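Local atomic coordinates of L-serine ammonia-lyase (Rhizomucor miehei CAU432, PDB entry 5C3U), a protein that belongs to the pyridoxal-phosphate-dependent enzyme family and binds pyridoxal-5'-phosphate in a pocket within its α/β fold. Residues G283-L288 / V307-T312. Sequence-based numbering, arbitrary orientation.
With PLP (pyridoxal-5'-phosphate), chain B.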
ATOM      1  N   GLY A 283       4.872   8.029  -1.159  1.00 22.09           N
ATOM      2  CA  GLY A 283       5.932   8.941  -1.539  1.00 22.59           C
ATOM      3  C   GLY A 283       7.111   8.168  -2.142  1.00 25.25           C
ATOM      4  O   GLY A 283       7.752   8.655  -3.063  1.00 22.56           O
ATOM      5  N   ALA A 284       7.387   6.973  -1.623  1.00 24.57           N
ATOM      6  CA  ALA A 284       8.467   6.135  -2.188  1.00 25.70           C
ATOM      7  C   ALA A 284       8.260   5.869  -3.689  1.00 27.21           C
ATOM      8  O   ALA A 284       9.205   5.969  -4.468  1.00 27.60           O
ATOM      9  CB  ALA A 284       8.622   4.832  -1.418  1.00 26.72           C
ATOM     10  N   ALA A 285       7.035   5.529  -4.089  1.00 25.44           N
ATOM     11  CA  ALA A 285       6.758   5.267  -5.503  1.00 25.77           C
ATOM     12  C   ALA A 285       6.839   6.538  -6.344  1.00 24.43           C
ATOM     13  O   ALA A 285       7.428   6.530  -7.419  1.00 24.43           O
ATOM     14  CB  ALA A 285       5.408   4.597  -5.683  1.00 25.16           C
ATOM     15  N   LEU A 286       6.269   7.629  -5.835  1.00 23.44           N
ATOM     16  CA  LEU A 286       6.325   8.920  -6.524  1.00 23.74           C
ATOM     17  C   LEU A 286       7.757   9.432  -6.716  1.00 23.59           C
ATOM     18  O   LEU A 286       8.050  10.154  -7.687  1.00 24.97           O
ATOM     19  CB  LEU A 286       5.498   9.959  -5.730  1.00 23.01           C
ATOM     20  CG  LEU A 286       3.974   9.821  -5.818  1.00 24.35           C
ATOM     21  CD1 LEU A 286       3.234  10.568  -4.714  1.00 23.24           C
ATOM     22  CD2 LEU A 286       3.474  10.328  -7.165  1.00 24.64           C
ATOM     23  N   SER A 287       8.646   9.047  -5.803  1.00 23.76           N
ATOM     24  CA  SER A 287      10.019   9.554  -5.826  1.00 26.23           C
ATOM     25  C   SER A 287      10.787   9.124  -7.077  1.00 26.79           C
ATOM     26  O   SER A 287      11.679   9.846  -7.530  1.00 26.61           O
ATOM     27  CB  SER A 287      10.782   9.201  -4.532  1.00 26.44           C
ATOM     28  OG  SER A 287      11.297   7.890  -4.553  1.00 31.48           O
ATOM     29  N   LEU A 288      10.406   7.998  -7.667  1.00 26.31           N
ATOM     30  CA  LEU A 288      11.060   7.571  -8.908  1.00 28.58           C
ATOM     31  C   LEU A 288      10.796   8.566 -10.031  1.00 28.93           C
ATOM     32  O   LEU A 288      11.650   8.781 -10.892  1.00 29.87           O
ATOM     33  CB  LEU A 288      10.646   6.163  -9.320  1.00 29.54           C
ATOM     34  CG  LEU A 288      10.986   5.036  -8.344  1.00 30.37           C
ATOM     35  CD1 LEU A 288      10.804   3.721  -9.070  1.00 30.95           C
ATOM     36  CD2 LEU A 288      12.410   5.146  -7.813  1.00 34.49           C
ATOM     37  N   VAL A 307       3.689   5.645 -18.035  1.00 32.63           N
ATOM     38  CA  VAL A 307       4.041   5.031 -16.753  0.50 31.29           C
ATOM     39  C   VAL A 307       2.922   5.323 -15.765  1.00 28.56           C
ATOM     40  O   VAL A 307       2.362   6.424 -15.742  1.00 26.79           O
ATOM     41  CB  VAL A 307       5.428   5.466 -16.209  0.50 32.29           C
ATOM     42  CG1 VAL A 307       5.471   6.952 -15.894  0.50 32.40           C
ATOM     43  CG2 VAL A 307       5.805   4.650 -14.975  0.50 32.72           C
ATOM     44  N   VAL A 308       2.564   4.303 -14.975  1.00 27.64           N
ATOM     45  CA  VAL A 308       1.473   4.425 -13.998  1.00 25.83           C
ATOM     46  C   VAL A 308       2.069   4.331 -12.590  1.00 24.65           C
ATOM     47  O   VAL A 308       2.821   3.414 -12.302  1.00 24.33           O
ATOM     48  CB  VAL A 308       0.419   3.296 -14.153  1.00 27.19           C
ATOM     49  CG1 VAL A 308      -0.610   3.349 -13.023  1.00 27.05           C
ATOM     50  CG2 VAL A 308      -0.301   3.384 -15.493  1.00 26.57           C
ATOM     51  N   VAL A 309       1.754   5.294 -11.730  1.00 22.90           N
ATOM     52  CA  VAL A 309       2.244   5.247 -10.340  1.00 24.00           C
ATOM     53  C   VAL A 309       1.047   4.948  -9.465  1.00 24.35           C
ATOM     54  O   VAL A 309       0.048   5.679  -9.529  1.00 23.69           O
ATOM     55  CB  VAL A 309       2.877   6.590  -9.910  1.00 24.94           C
ATOM     56  CG1 VAL A 309       3.399   6.519  -8.473  1.00 25.77           C
ATOM     57  CG2 VAL A 309       3.982   6.984 -10.875  1.00 26.23           C
ATOM     58  N   LEU A 310       1.137   3.898  -8.636  1.00 24.61           N
ATOM     59  CA  LEU A 310       0.048   3.606  -7.699  1.00 24.84           C
ATOM     60  C   LEU A 310       0.206   4.472  -6.480  1.00 25.24           C
ATOM     61  O   LEU A 310       1.135   4.279  -5.684  1.00 26.87           O
ATOM     62  CB  LEU A 310      -0.004   2.119  -7.317  1.00 22.75           C
ATOM     63  CG  LEU A 310       0.016   1.085  -8.440  1.00 24.42           C
ATOM     64  CD1 LEU A 310      -0.097  -0.318  -7.845  1.00 24.60           C
ATOM     65  CD2 LEU A 310      -1.090   1.324  -9.467  1.00 24.61           C
ATOM     66  N   VAL A 311      -0.690   5.450  -6.342  1.00 25.30           N
ATOM     67  CA  VAL A 311      -0.595   6.395  -5.257  1.00 25.25           C
ATOM     68  C   VAL A 311      -1.462   5.855  -4.137  1.00 25.19           C
ATOM     69  O   VAL A 311      -2.686   6.038  -4.114  1.00 24.97           O
ATOM     70  CB  VAL A 311      -1.023   7.812  -5.677  1.00 24.58           C
ATOM     71  CG1 VAL A 311      -1.007   8.758  -4.461  1.00 24.93           C
ATOM     72  CG2 VAL A 311      -0.094   8.323  -6.770  1.00 24.68           C
ATOM     73  N   THR A 312      -0.806   5.159  -3.220  1.00 23.81           N
ATOM     74  CA  THR A 312      -1.520   4.282  -2.294  1.00 23.98           C
ATOM     75  C   THR A 312      -2.280   5.004  -1.185  1.00 24.14           C
ATOM     76  O   THR A 312      -3.156   4.405  -0.560  1.00 23.22           O
ATOM     77  CB  THR A 312      -0.610   3.175  -1.752  1.00 24.80           C
ATOM     78  OG1 THR A 312       0.609   3.756  -1.252  1.00 23.90           O
ATOM     79  CG2 THR A 312      -0.293   2.205  -2.876  1.00 25.71           C
TER
HETATM   80  N1  PLP B 401       1.251   1.995   0.707  1.00 26.72           N
HETATM   81  C2  PLP B 401       0.298   2.162   1.642  1.00 26.55           C
HETATM   82  C2A PLP B 401      -0.169   3.531   2.071  1.00 26.39           C
HETATM   83  C3  PLP B 401      -0.293   0.978   2.271  1.00 26.84           C
HETATM   84  O3  PLP B 401      -1.268   1.116   3.222  1.00 28.00           O
HETATM   85  C4  PLP B 401       0.186  -0.341   1.804  1.00 27.32           C
HETATM   86  C4A PLP B 401      -0.397  -1.564   2.377  1.00 27.96           C
HETATM   87  C5  PLP B 401       1.246  -0.407   0.765  1.00 28.88           C
HETATM   88  C6  PLP B 401       1.721   0.808   0.261  1.00 27.81           C
HETATM   89  C5A PLP B 401       1.799  -1.734   0.241  1.00 29.08           C
HETATM   90  O4P PLP B 401       1.564  -2.740   1.219  1.00 29.63           O
HETATM   91  P   PLP B 401       1.789  -4.339   1.081  1.00 24.57           P
HETATM   92  O1P PLP B 401       0.556  -4.933   0.495  1.00 26.22           O
HETATM   93  O2P PLP B 401       3.072  -4.595   0.270  1.00 25.29           O
HETATM   94  O3P PLP B 401       1.988  -4.652   2.523  1.00 26.21           O
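Val309 is where strand 307-311 meets helix 283-288 most directly, its CG1 methyl serving two helix residues at once. That methyl sits 3.9 Å from Ala285 CB and 4.0 Å from Leu286 CD2. With CG1 anti to the backbone N (chi1 -179°), it is this branch of the valine that reaches both. Ala285 contributes no more than a methyl, which points at the strand, and here the CA atoms of Ala285 and Val309 lie 6.6 Å apart; Leu286 instead lays its side chain across that of Val309 at about a right angle. At Leu310 the CB bond points away from the helix and the side chain touches Lys41 of strand 37-42, while the carbonyl O alone comes near the helix, 4.3 Å from Ala285 CB. The pairing exemplifies the α/β architecture of the fold-type II pyridoxal-phosphate enzymes, the family to which this protein belongs: the strand lies between the parallel strands 37-42 and 174-178, and the helix covers one face of the mixed sheet, nearly antiparallel to the strand at 160° with an axial separation of 7.9 Å. Leu40 and Ile176 from those two neighbours also touch the helix, through Leu286 and Ala285 respectively, while Ala266 and Phe270 of helix 260-274 pack on Leu286. Val311 extends the apolar seam by one methyl, CG2, which meets the same Leu286 CD2 at 4.1 Å, so that this leucine branch bridges two strand residues. Just past the strand, Thr312 belongs to the cofactor pocket: its OG1, placed between the backbone N and the carbonyl carbon (chi1 50°), lies 2.7 Å from N1 of pyridoxal-5'-phosphate, whose other partners include Ser147 and Asn80.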